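Local coordinates for protein putative SAM-dependent O-methyltranferase (Podospora anserina, PDB 4YMH) that binds S-adenosyl-L-homocysteine and probably transfers the methyl group of S-adenosylmethionine to an oxygen of a substrate, at residues K67-I72 / F138-V143; F142-K147 / L170-F175. All coordinates share one frame; numbering follows the deposited sequence.

Interaction 1 (K67-I72 / F138-V143); sequences KRILEI and FDLIFV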
ATOM      1  N   LYS A  67     -11.863   5.352  14.236  1.00 22.06           N
ATOM      2  CA  LYS A  67     -12.749   6.141  15.093  1.00 25.63           C
ATOM      3  C   LYS A  67     -12.286   7.595  15.186  1.00 30.01           C
ATOM      4  O   LYS A  67     -13.097   8.517  15.225  1.00 31.53           O
ATOM      5  CB  LYS A  67     -12.833   5.529  16.496  1.00 28.83           C
ATOM      6  CG  LYS A  67     -13.601   4.211  16.550  1.00 36.85           C
ATOM      7  CD  LYS A  67     -13.818   3.717  17.986  1.00 42.84           C
ATOM      8  CE  LYS A  67     -12.528   3.197  18.597  1.00 47.74           C
ATOM      9  NZ  LYS A  67     -11.895   2.144  17.739  1.00 47.88           N
ATOM     10  N   ARG A  68     -10.972   7.788  15.238  1.00 24.95           N
ATOM     11  CA  ARG A  68     -10.366   9.117  15.283  1.00 21.40           C
ATOM     12  C   ARG A  68      -9.155   9.102  14.365  1.00 23.53           C
ATOM     13  O   ARG A  68      -8.447   8.092  14.310  1.00 23.14           O
ATOM     14  CB  ARG A  68      -9.931   9.497  16.703  1.00 25.33           C
ATOM     15  CG  ARG A  68     -11.022   9.498  17.766  1.00 33.09           C
ATOM     16  CD  ARG A  68     -10.433   9.868  19.130  1.00 33.42           C
ATOM     17  NE  ARG A  68     -10.021  11.269  19.198  1.00 34.04           N
ATOM     18  CZ  ARG A  68      -9.023  11.729  19.948  1.00 34.62           C
ATOM     19  NH1 ARG A  68      -8.291  10.898  20.681  1.00 33.77           N
ATOM     20  NH2 ARG A  68      -8.745  13.022  19.950  1.00 34.93           N
ATOM     21  N   ILE A  69      -8.914  10.206  13.655  1.00 19.95           N
ATOM     22  CA  ILE A  69      -7.760  10.321  12.765  1.00 19.20           C
ATOM     23  C   ILE A  69      -6.925  11.518  13.208  1.00 22.49           C
ATOM     24  O   ILE A  69      -7.466  12.579  13.509  1.00 21.67           O
ATOM     25  CB  ILE A  69      -8.182  10.494  11.279  1.00 20.52           C
ATOM     26  CG1 ILE A  69      -8.837   9.218  10.747  1.00 24.67           C
ATOM     27  CG2 ILE A  69      -6.975  10.874  10.396  1.00 21.19           C
ATOM     28  CD1 ILE A  69      -9.403   9.334   9.329  1.00 22.98           C
ATOM     29  N   LEU A  70      -5.615  11.335  13.276  1.00 19.54           N
ATOM     30  CA  LEU A  70      -4.706  12.452  13.535  1.00 20.94           C
ATOM     31  C   LEU A  70      -3.858  12.694  12.302  1.00 24.28           C
ATOM     32  O   LEU A  70      -3.422  11.749  11.655  1.00 22.54           O
ATOM     33  CB  LEU A  70      -3.805  12.179  14.735  1.00 21.22           C
ATOM     34  CG  LEU A  70      -2.655  13.191  14.919  1.00 21.04           C
ATOM     35  CD1 LEU A  70      -3.191  14.595  15.236  1.00 23.40           C
ATOM     36  CD2 LEU A  70      -1.680  12.731  15.983  1.00 24.91           C
ATOM     37  N   GLU A  71      -3.630  13.961  11.983  1.00 21.63           N
ATOM     38  CA  GLU A  71      -2.808  14.337  10.847  1.00 24.99           C
ATOM     39  C   GLU A  71      -1.800  15.406  11.266  1.00 23.72           C
ATOM     40  O   GLU A  71      -2.149  16.373  11.937  1.00 24.68           O
ATOM     41  CB  GLU A  71      -3.706  14.830   9.715  1.00 33.44           C
ATOM     42  CG  GLU A  71      -3.071  15.791   8.762  1.00 38.12           C
ATOM     43  CD  GLU A  71      -3.984  16.129   7.610  1.00 35.21           C
ATOM     44  OE1 GLU A  71      -4.391  17.309   7.490  1.00 36.95           O
ATOM     45  OE2 GLU A  71      -4.287  15.209   6.824  1.00 31.48           O
ATOM     46  N   ILE A  72      -0.539  15.219  10.902  1.00 23.99           N
ATOM     47  CA  ILE A  72       0.480  16.201  11.237  1.00 21.72           C
ATOM     48  C   ILE A  72       0.922  16.843   9.927  1.00 25.72           C
ATOM     49  O   ILE A  72       1.494  16.168   9.065  1.00 24.06           O
ATOM     50  CB  ILE A  72       1.670  15.568  11.985  1.00 25.87           C
ATOM     51  CG1 ILE A  72       1.173  14.709  13.154  1.00 23.93           C
ATOM     52  CG2 ILE A  72       2.618  16.648  12.486  1.00 28.55           C
ATOM     53  CD1 ILE A  72       2.292  14.057  13.978  1.00 25.03           C
ATOM     54  N   PHE A 138      -5.578   7.439  18.591  1.00 22.98           N
ATOM     55  CA  PHE A 138      -6.026   7.535  17.215  1.00 28.88           C
ATOM     56  C   PHE A 138      -5.835   6.190  16.507  1.00 28.73           C
ATOM     57  O   PHE A 138      -4.854   5.491  16.761  1.00 27.46           O
ATOM     58  CB  PHE A 138      -5.267   8.653  16.489  1.00 21.00           C
ATOM     59  CG  PHE A 138      -5.503  10.028  17.069  1.00 24.54           C
ATOM     60  CD1 PHE A 138      -4.677  10.533  18.063  1.00 23.97           C
ATOM     61  CD2 PHE A 138      -6.551  10.817  16.618  1.00 24.14           C
ATOM     62  CE1 PHE A 138      -4.891  11.795  18.596  1.00 26.16           C
ATOM     63  CE2 PHE A 138      -6.773  12.084  17.151  1.00 24.43           C
ATOM     64  CZ  PHE A 138      -5.942  12.571  18.138  1.00 28.83           C
ATOM     65  N   ASP A 139      -6.778   5.842  15.635  1.00 23.04           N
ATOM     66  CA  ASP A 139      -6.732   4.598  14.870  1.00 21.63           C
ATOM     67  C   ASP A 139      -5.935   4.778  13.593  1.00 20.82           C
ATOM     68  O   ASP A 139      -5.460   3.807  13.007  1.00 19.20           O
ATOM     69  CB  ASP A 139      -8.138   4.115  14.507  1.00 25.71           C
ATOM     70  CG  ASP A 139      -8.928   3.644  15.695  1.00 32.58           C
ATOM     71  OD1 ASP A 139      -8.318   3.265  16.715  1.00 35.96           O
ATOM     72  OD2 ASP A 139     -10.174   3.632  15.594  1.00 35.22           O
ATOM     73  N   LEU A 140      -5.809   6.022  13.139  1.00 21.83           N
ATOM     74  CA  LEU A 140      -4.995   6.304  11.963  1.00 22.66           C
ATOM     75  C   LEU A 140      -4.285   7.616  12.171  1.00 19.82           C
ATOM     76  O   LEU A 140      -4.902   8.619  12.552  1.00 18.06           O
ATOM     77  CB  LEU A 140      -5.838   6.337  10.683  1.00 25.83           C
ATOM     78  CG  LEU A 140      -5.057   6.442   9.365  1.00 27.94           C
ATOM     79  CD1 LEU A 140      -5.824   5.785   8.236  1.00 29.54           C
ATOM     80  CD2 LEU A 140      -4.711   7.898   8.986  1.00 27.04           C
ATOM     81  N   ILE A 141      -2.975   7.595  11.944  1.00 19.52           N
ATOM     82  CA  ILE A 141      -2.165   8.790  12.078  1.00 18.16           C
ATOM     83  C   ILE A 141      -1.373   9.025  10.792  1.00 18.42           C
ATOM     84  O   ILE A 141      -0.647   8.156  10.346  1.00 18.19           O
ATOM     85  CB  ILE A 141      -1.194   8.672  13.282  1.00 16.61           C
ATOM     86  CG1 ILE A 141      -1.992   8.357  14.559  1.00 20.93           C
ATOM     87  CG2 ILE A 141      -0.390   9.955  13.432  1.00 18.55           C
ATOM     88  CD1 ILE A 141      -1.162   8.267  15.825  1.00 24.91           C
ATOM     89  N   PHE A 142      -1.546  10.191  10.189  1.00 16.77           N
ATOM     90  CA  PHE A 142      -0.882  10.556   8.945  1.00 19.83           C
ATOM     91  C   PHE A 142       0.203  11.593   9.230  1.00 20.72           C
ATOM     92  O   PHE A 142      -0.118  12.719   9.596  1.00 22.73           O
ATOM     93  CB  PHE A 142      -1.921  11.107   7.954  1.00 23.28           C
ATOM     94  CG  PHE A 142      -1.381  11.404   6.570  1.00 24.91           C
ATOM     95  CD1 PHE A 142      -0.670  10.443   5.855  1.00 24.66           C
ATOM     96  CD2 PHE A 142      -1.649  12.628   5.963  1.00 23.03           C
ATOM     97  CE1 PHE A 142      -0.200  10.708   4.566  1.00 19.59           C
ATOM     98  CE2 PHE A 142      -1.191  12.906   4.678  1.00 19.04           C
ATOM     99  CZ  PHE A 142      -0.456  11.942   3.978  1.00 13.24           C
ATOM    100  N   VAL A 143       1.475  11.227   9.045  1.00 17.24           N
ATOM    101  CA  VAL A 143       2.603  12.129   9.306  1.00 19.68           C
ATOM    102  C   VAL A 143       3.096  12.730   8.001  1.00 22.56           C
ATOM    103  O   VAL A 143       3.625  12.019   7.147  1.00 18.19           O
ATOM    104  CB  VAL A 143       3.771  11.394   9.993  1.00 20.77           C
ATOM    105  CG1 VAL A 143       4.910  12.377  10.357  1.00 16.95           C
ATOM    106  CG2 VAL A 143       3.268  10.681  11.211  1.00 20.48           C
TER

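Interaction 2 (F142-K147 / L170-F175); sequences FVDANK and LCDNVF. With SAH (S-adenosyl-L-homocysteine), chain E.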
ATOM      1  N   PHE A 142      -1.546  10.191  10.189  1.00 16.77           N
ATOM      2  CA  PHE A 142      -0.882  10.556   8.945  1.00 19.83           C
ATOM      3  C   PHE A 142       0.203  11.593   9.230  1.00 20.72           C
ATOM      4  O   PHE A 142      -0.118  12.719   9.596  1.00 22.73           O
ATOM      5  CB  PHE A 142      -1.921  11.107   7.954  1.00 23.28           C
ATOM      6  CG  PHE A 142      -1.381  11.404   6.570  1.00 24.91           C
ATOM      7  CD1 PHE A 142      -0.670  10.443   5.855  1.00 24.66           C
ATOM      8  CD2 PHE A 142      -1.649  12.628   5.963  1.00 23.03           C
ATOM      9  CE1 PHE A 142      -0.200  10.708   4.566  1.00 19.59           C
ATOM     10  CE2 PHE A 142      -1.191  12.906   4.678  1.00 19.04           C
ATOM     11  CZ  PHE A 142      -0.456  11.942   3.978  1.00 13.24           C
ATOM     12  N   VAL A 143       1.475  11.227   9.045  1.00 17.24           N
ATOM     13  CA  VAL A 143       2.603  12.129   9.306  1.00 19.68           C
ATOM     14  C   VAL A 143       3.096  12.730   8.001  1.00 22.56           C
ATOM     15  O   VAL A 143       3.625  12.019   7.147  1.00 18.19           O
ATOM     16  CB  VAL A 143       3.771  11.394   9.993  1.00 20.77           C
ATOM     17  CG1 VAL A 143       4.910  12.377  10.357  1.00 16.95           C
ATOM     18  CG2 VAL A 143       3.268  10.681  11.211  1.00 20.48           C
ATOM     19  N   ASP A 144       2.920  14.035   7.836  1.00 22.53           N
ATOM     20  CA  ASP A 144       3.237  14.660   6.566  1.00 23.15           C
ATOM     21  C   ASP A 144       3.754  16.082   6.781  1.00 22.90           C
ATOM     22  O   ASP A 144       3.480  16.953   5.978  1.00 25.86           O
ATOM     23  CB  ASP A 144       1.989  14.650   5.670  1.00 22.75           C
ATOM     24  CG  ASP A 144       2.284  14.992   4.206  1.00 28.06           C
ATOM     25  OD1 ASP A 144       3.447  14.896   3.765  1.00 27.66           O
ATOM     26  OD2 ASP A 144       1.330  15.374   3.493  1.00 27.35           O
ATOM     27  N   ALA A 145       4.492  16.311   7.868  1.00 19.40           N
ATOM     28  CA  ALA A 145       4.982  17.661   8.195  1.00 23.65           C
ATOM     29  C   ALA A 145       6.478  17.838   7.882  1.00 22.11           C
ATOM     30  O   ALA A 145       6.966  17.332   6.867  1.00 22.03           O
ATOM     31  CB  ALA A 145       4.709  17.976   9.658  1.00 24.98           C
ATOM     32  N   ASN A 146       7.207  18.540   8.749  1.00 22.03           N
ATOM     33  CA  ASN A 146       8.641  18.741   8.522  1.00 24.89           C
ATOM     34  C   ASN A 146       9.374  17.399   8.607  1.00 24.91           C
ATOM     35  O   ASN A 146       9.230  16.657   9.588  1.00 22.01           O
ATOM     36  CB  ASN A 146       9.229  19.750   9.520  1.00 26.62           C
ATOM     37  CG  ASN A 146       8.847  19.439  10.949  1.00 29.48           C
ATOM     38  OD1 ASN A 146       7.677  19.183  11.245  1.00 26.32           O
ATOM     39  ND2 ASN A 146       9.836  19.443  11.845  1.00 24.54           N
ATOM     40  N   LYS A 147      10.136  17.077   7.563  1.00 22.04           N
ATOM     41  CA  LYS A 147      10.733  15.750   7.462  1.00 20.38           C
ATOM     42  C   LYS A 147      11.745  15.512   8.576  1.00 22.35           C
ATOM     43  O   LYS A 147      11.948  14.365   8.992  1.00 24.55           O
ATOM     44  CB  LYS A 147      11.382  15.549   6.089  1.00 22.24           C
ATOM     45  CG  LYS A 147      10.484  15.923   4.900  1.00 24.77           C
ATOM     46  CD  LYS A 147       9.145  15.178   4.898  1.00 29.88           C
ATOM     47  CE  LYS A 147       8.239  15.752   3.809  1.00 33.91           C
ATOM     48  NZ  LYS A 147       6.799  15.693   4.192  1.00 39.65           N
ATOM     49  N   LEU A 170       0.926   6.224   9.092  1.00 18.07           N
ATOM     50  CA  LEU A 170       1.359   6.344   7.708  1.00 14.54           C
ATOM     51  C   LEU A 170       2.213   7.582   7.579  1.00 16.48           C
ATOM     52  O   LEU A 170       1.738   8.682   7.824  1.00 18.95           O
ATOM     53  CB  LEU A 170       0.158   6.438   6.770  1.00 13.58           C
ATOM     54  CG  LEU A 170      -0.810   5.255   6.870  1.00 19.14           C
ATOM     55  CD1 LEU A 170      -2.091   5.531   6.110  1.00 19.70           C
ATOM     56  CD2 LEU A 170      -0.129   3.979   6.358  1.00 20.61           C
ATOM     57  N   CYS A 171       3.466   7.400   7.195  1.00 14.22           N
ATOM     58  CA  CYS A 171       4.393   8.524   7.034  1.00 16.80           C
ATOM     59  C   CYS A 171       4.670   8.761   5.555  1.00 16.33           C
ATOM     60  O   CYS A 171       5.116   7.855   4.848  1.00 18.50           O
ATOM     61  CB  CYS A 171       5.696   8.258   7.785  1.00 18.92           C
ATOM     62  SG  CYS A 171       5.479   7.785   9.527  1.00 21.29           S
ATOM     63  N   ASP A 172       4.421   9.991   5.102  1.00 17.16           N
ATOM     64  CA  ASP A 172       4.473  10.339   3.683  1.00 20.24           C
ATOM     65  C   ASP A 172       5.818  10.957   3.260  1.00 19.66           C
ATOM     66  O   ASP A 172       6.533  11.530   4.084  1.00 19.98           O
ATOM     67  CB  ASP A 172       3.326  11.301   3.369  1.00 24.76           C
ATOM     68  CG  ASP A 172       2.910  11.263   1.927  1.00 31.67           C
ATOM     69  OD1 ASP A 172       3.083  10.206   1.291  1.00 31.57           O
ATOM     70  OD2 ASP A 172       2.401  12.289   1.428  1.00 36.33           O
ATOM     71  N   ASN A 173       6.144  10.846   1.970  1.00 20.29           N
ATOM     72  CA  ASN A 173       7.375  11.414   1.410  1.00 22.41           C
ATOM     73  C   ASN A 173       8.669  10.891   2.006  1.00 20.89           C
ATOM     74  O   ASN A 173       9.680  11.596   1.992  1.00 22.54           O
ATOM     75  CB  ASN A 173       7.378  12.941   1.568  1.00 24.17           C
ATOM     76  CG  ASN A 173       6.257  13.599   0.814  1.00 27.75           C
ATOM     77  OD1 ASN A 173       5.341  14.177   1.410  1.00 33.36           O
ATOM     78  ND2 ASN A 173       6.315  13.520  -0.509  1.00 22.44           N
ATOM     79  N   VAL A 174       8.668   9.663   2.511  1.00 14.30           N
ATOM     80  CA  VAL A 174       9.858   9.167   3.200  1.00 15.07           C
ATOM     81  C   VAL A 174      11.063   8.991   2.255  1.00 16.18           C
ATOM     82  O   VAL A 174      12.219   9.018   2.696  1.00 15.21           O
ATOM     83  CB  VAL A 174       9.498   7.855   3.959  1.00 18.00           C
ATOM     84  CG1 VAL A 174      10.698   7.264   4.692  1.00 18.56           C
ATOM     85  CG2 VAL A 174       8.419   8.178   4.978  1.00 17.24           C
ATOM     86  N   PHE A 175      10.808   8.842   0.958  1.00 16.26           N
ATOM     87  CA  PHE A 175      11.903   8.688  -0.008  1.00 15.41           C
ATOM     88  C   PHE A 175      12.618  10.000  -0.325  1.00 16.62           C
ATOM     89  O   PHE A 175      13.719   9.979  -0.867  1.00 19.57           O
ATOM     90  CB  PHE A 175      11.390   8.112  -1.330  1.00 16.58           C
ATOM     91  CG  PHE A 175      11.111   6.628  -1.293  1.00 16.22           C
ATOM     92  CD1 PHE A 175      11.525   5.842  -0.225  1.00 15.12           C
ATOM     93  CD2 PHE A 175      10.450   6.023  -2.345  1.00 15.26           C
ATOM     94  CE1 PHE A 175      11.276   4.472  -0.216  1.00 12.88           C
ATOM     95  CE2 PHE A 175      10.189   4.652  -2.334  1.00 18.32           C
ATOM     96  CZ  PHE A 175      10.604   3.882  -1.272  1.00 17.28           C
TER
HETATM   97  N   SAH E1001      -0.880  16.992   4.211  1.00 31.95           N
HETATM   98  CA  SAH E1001      -0.969  17.974   3.168  1.00 35.69           C
HETATM   99  CB  SAH E1001       0.392  18.594   2.862  1.00 32.83           C
HETATM  100  CG  SAH E1001       1.305  18.895   4.047  1.00 29.14           C
HETATM  101  SD  SAH E1001       2.737  19.762   3.524  1.00 31.51           S
HETATM  102  C   SAH E1001      -1.519  17.375   1.901  1.00 35.76           C
HETATM  103  O   SAH E1001      -2.014  18.091   1.063  1.00 30.25           O
HETATM  104  OXT SAH E1001      -1.446  16.167   1.736  1.00 36.11           O
HETATM  105  C5' SAH E1001       3.490  19.934   5.090  1.00 30.17           C
HETATM  106  C4' SAH E1001       2.822  20.948   6.006  1.00 30.11           C
HETATM  107  O4' SAH E1001       3.391  20.860   7.299  1.00 33.68           O
HETATM  108  C3' SAH E1001       3.042  22.374   5.562  1.00 32.92           C
HETATM  109  O3' SAH E1001       1.819  23.061   5.449  1.00 33.00           O
HETATM  110  C2' SAH E1001       3.887  22.985   6.650  1.00 31.31           C
HETATM  111  O2' SAH E1001       3.664  24.347   6.832  1.00 28.94           O
HETATM  112  C1' SAH E1001       3.565  22.138   7.857  1.00 32.84           C
HETATM  113  N9  SAH E1001       4.644  22.097   8.854  1.00 33.36           N
HETATM  114  C8  SAH E1001       5.947  22.081   8.641  1.00 32.96           C
HETATM  115  N7  SAH E1001       6.611  22.034   9.783  1.00 28.91           N
HETATM  116  C5  SAH E1001       5.727  22.013  10.750  1.00 30.80           C
HETATM  117  C6  SAH E1001       5.755  21.952  12.210  1.00 30.09           C
HETATM  118  N6  SAH E1001       6.919  21.914  12.818  1.00 32.24           N
HETATM  119  N1  SAH E1001       4.606  21.929  12.879  1.00 29.65           N
HETATM  120  C2  SAH E1001       3.448  21.954  12.227  1.00 29.99           C
HETATM  121  N3  SAH E1001       3.339  22.003  10.913  1.00 28.46           N
HETATM  122  C4  SAH E1001       4.427  22.034  10.136  1.00 31.11           C

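Interaction 1 (K67-I72 / F138-V143)
Phe138 lays its ring between Arg68 and Leu70, a different kind of partner on each face. CB of Leu70 stands over the centre of one face, 3.6 Å from the ring centroid, a CH-pi contact. On the opposite face lies the Arg68 guanidinium, its plane turned 31° from the ring; CZ of Arg68 is 4.1 Å from the Phe138 centroid, an off-centre cation-pi contact. With CG of Phe138 beside its backbone N (chi1 -63°), the ring leans back over the neighbouring strand. A flat, polarisable aromatic suits a place between a cation and an aliphatic chain; an alanine here would probably open a gap over Leu70 and leave the guanidinium, still paired with Glu93, without the aromatic face beneath it.

At the strand entrance Asp139 OD2 takes two donors, and OD1 is hydrogen-bonded to the Ser164 hydroxyl. Lys67 N meets Asp139 OD2 from its anti side at 2.8 Å, somewhat out of the carboxylate plane; Lys67 NZ, curled back by late bends, meets the syn lone pair of that oxygen at 3.1 Å in a salt bridge. Beyond, the parallel strands are joined by Leu70 N to Leu140 O (2.9 Å), Phe142 N to Leu70 O (2.8 Å) and Ile72 N to Phe142 O (2.9 Å). Glu71 runs alongside Phe142, OE2 at the ring edge and 3.8 Å from CD2; Ser79 and Thr96 bind this buried carboxylate.

The pair is central to the Rossmann-like sheet, with strand 93-98 flanking 68-72. Helix 78-86 covers the side of Ile69, Glu71, Leu140 and Phe142, and helix 150-159 packs on Ile72, Ile141 and Val143.

Interaction 2 (F142-K147 / L170-F175)
Asp144 and Asp172 both carry CG anti to the backbone N (chi1 -167° and -155°), and this shared torsion runs the two side chains alongside each other in a common direction. Their carboxylates are nevertheless turned 67° apart, and Asp144 OD1 lies 3.7 Å from Asp172 OD2. The Asn173 oxygen joins them: OD1 of Asn173 is 3.1 Å from OD1 of Asp144, two acceptors with no bond between them. Asn173 is held from its other end, where ND2 bonds to Asp226.

Lys147 reaches into this group of oxygens. Its bent chain lays CE against CB of Asn173 and brings NZ to Asp144 OD1 in a salt bridge of 3.5 Å, with a weak bond to Asn173 OD1. Ala145 O lies nearer, at 3.1 Å from Lys147 NZ, and the Tyr150 hydroxyl is also hydrogen-bonded to it, so a long, flexible chain can serve several oxygens at once. Phe142 brings CE1 obliquely to CB of Asp172, 3.8 Å away, and Val143 CG2 packs against Cys171 SG on the other side of the sheet.

The strands meet through Val143 N to Leu170 O (2.8 Å) and Asp172 N to Val143 O (3.0 Å), and then diverge into their loops. The other oxygen of Asp144, OD2, accepts a hydrogen bond from the amino N of S-adenosyl-L-homocysteine, 2.8 Å away, while Asn146 borders the adenine. A cofactor site built from loops at the carboxyl ends of parallel strands is characteristic of the class I methyltransferase fold. Two aspartates and an asparagine placed this way are consistent with the divalent-metal site of cation-dependent O-methyltransferases, although no metal is modelled among them.

Both contacts are buried, though interaction 1 reaches the surface at Lys67, and they share strand 138-143, which pairs with 68-72 in interaction 1 and with 167-171 in interaction 2. Bonds from Ile141 O to Leu170 N and from Ile72 O to Asp144 N, probable from their geometry, tie the two together. Interaction 1 runs the length of a strand pair, so its middle is backbone bonding and apolar packing, with charged groups at the entrance and one buried glutamate. Interaction 2 takes in the two final residue pairs, Phe142 with Leu170 and Val143 with Cys171, before the chains part, and its chemistry is mainly that of carboxylates, an amide and a lysine gathered beside the cofactor product.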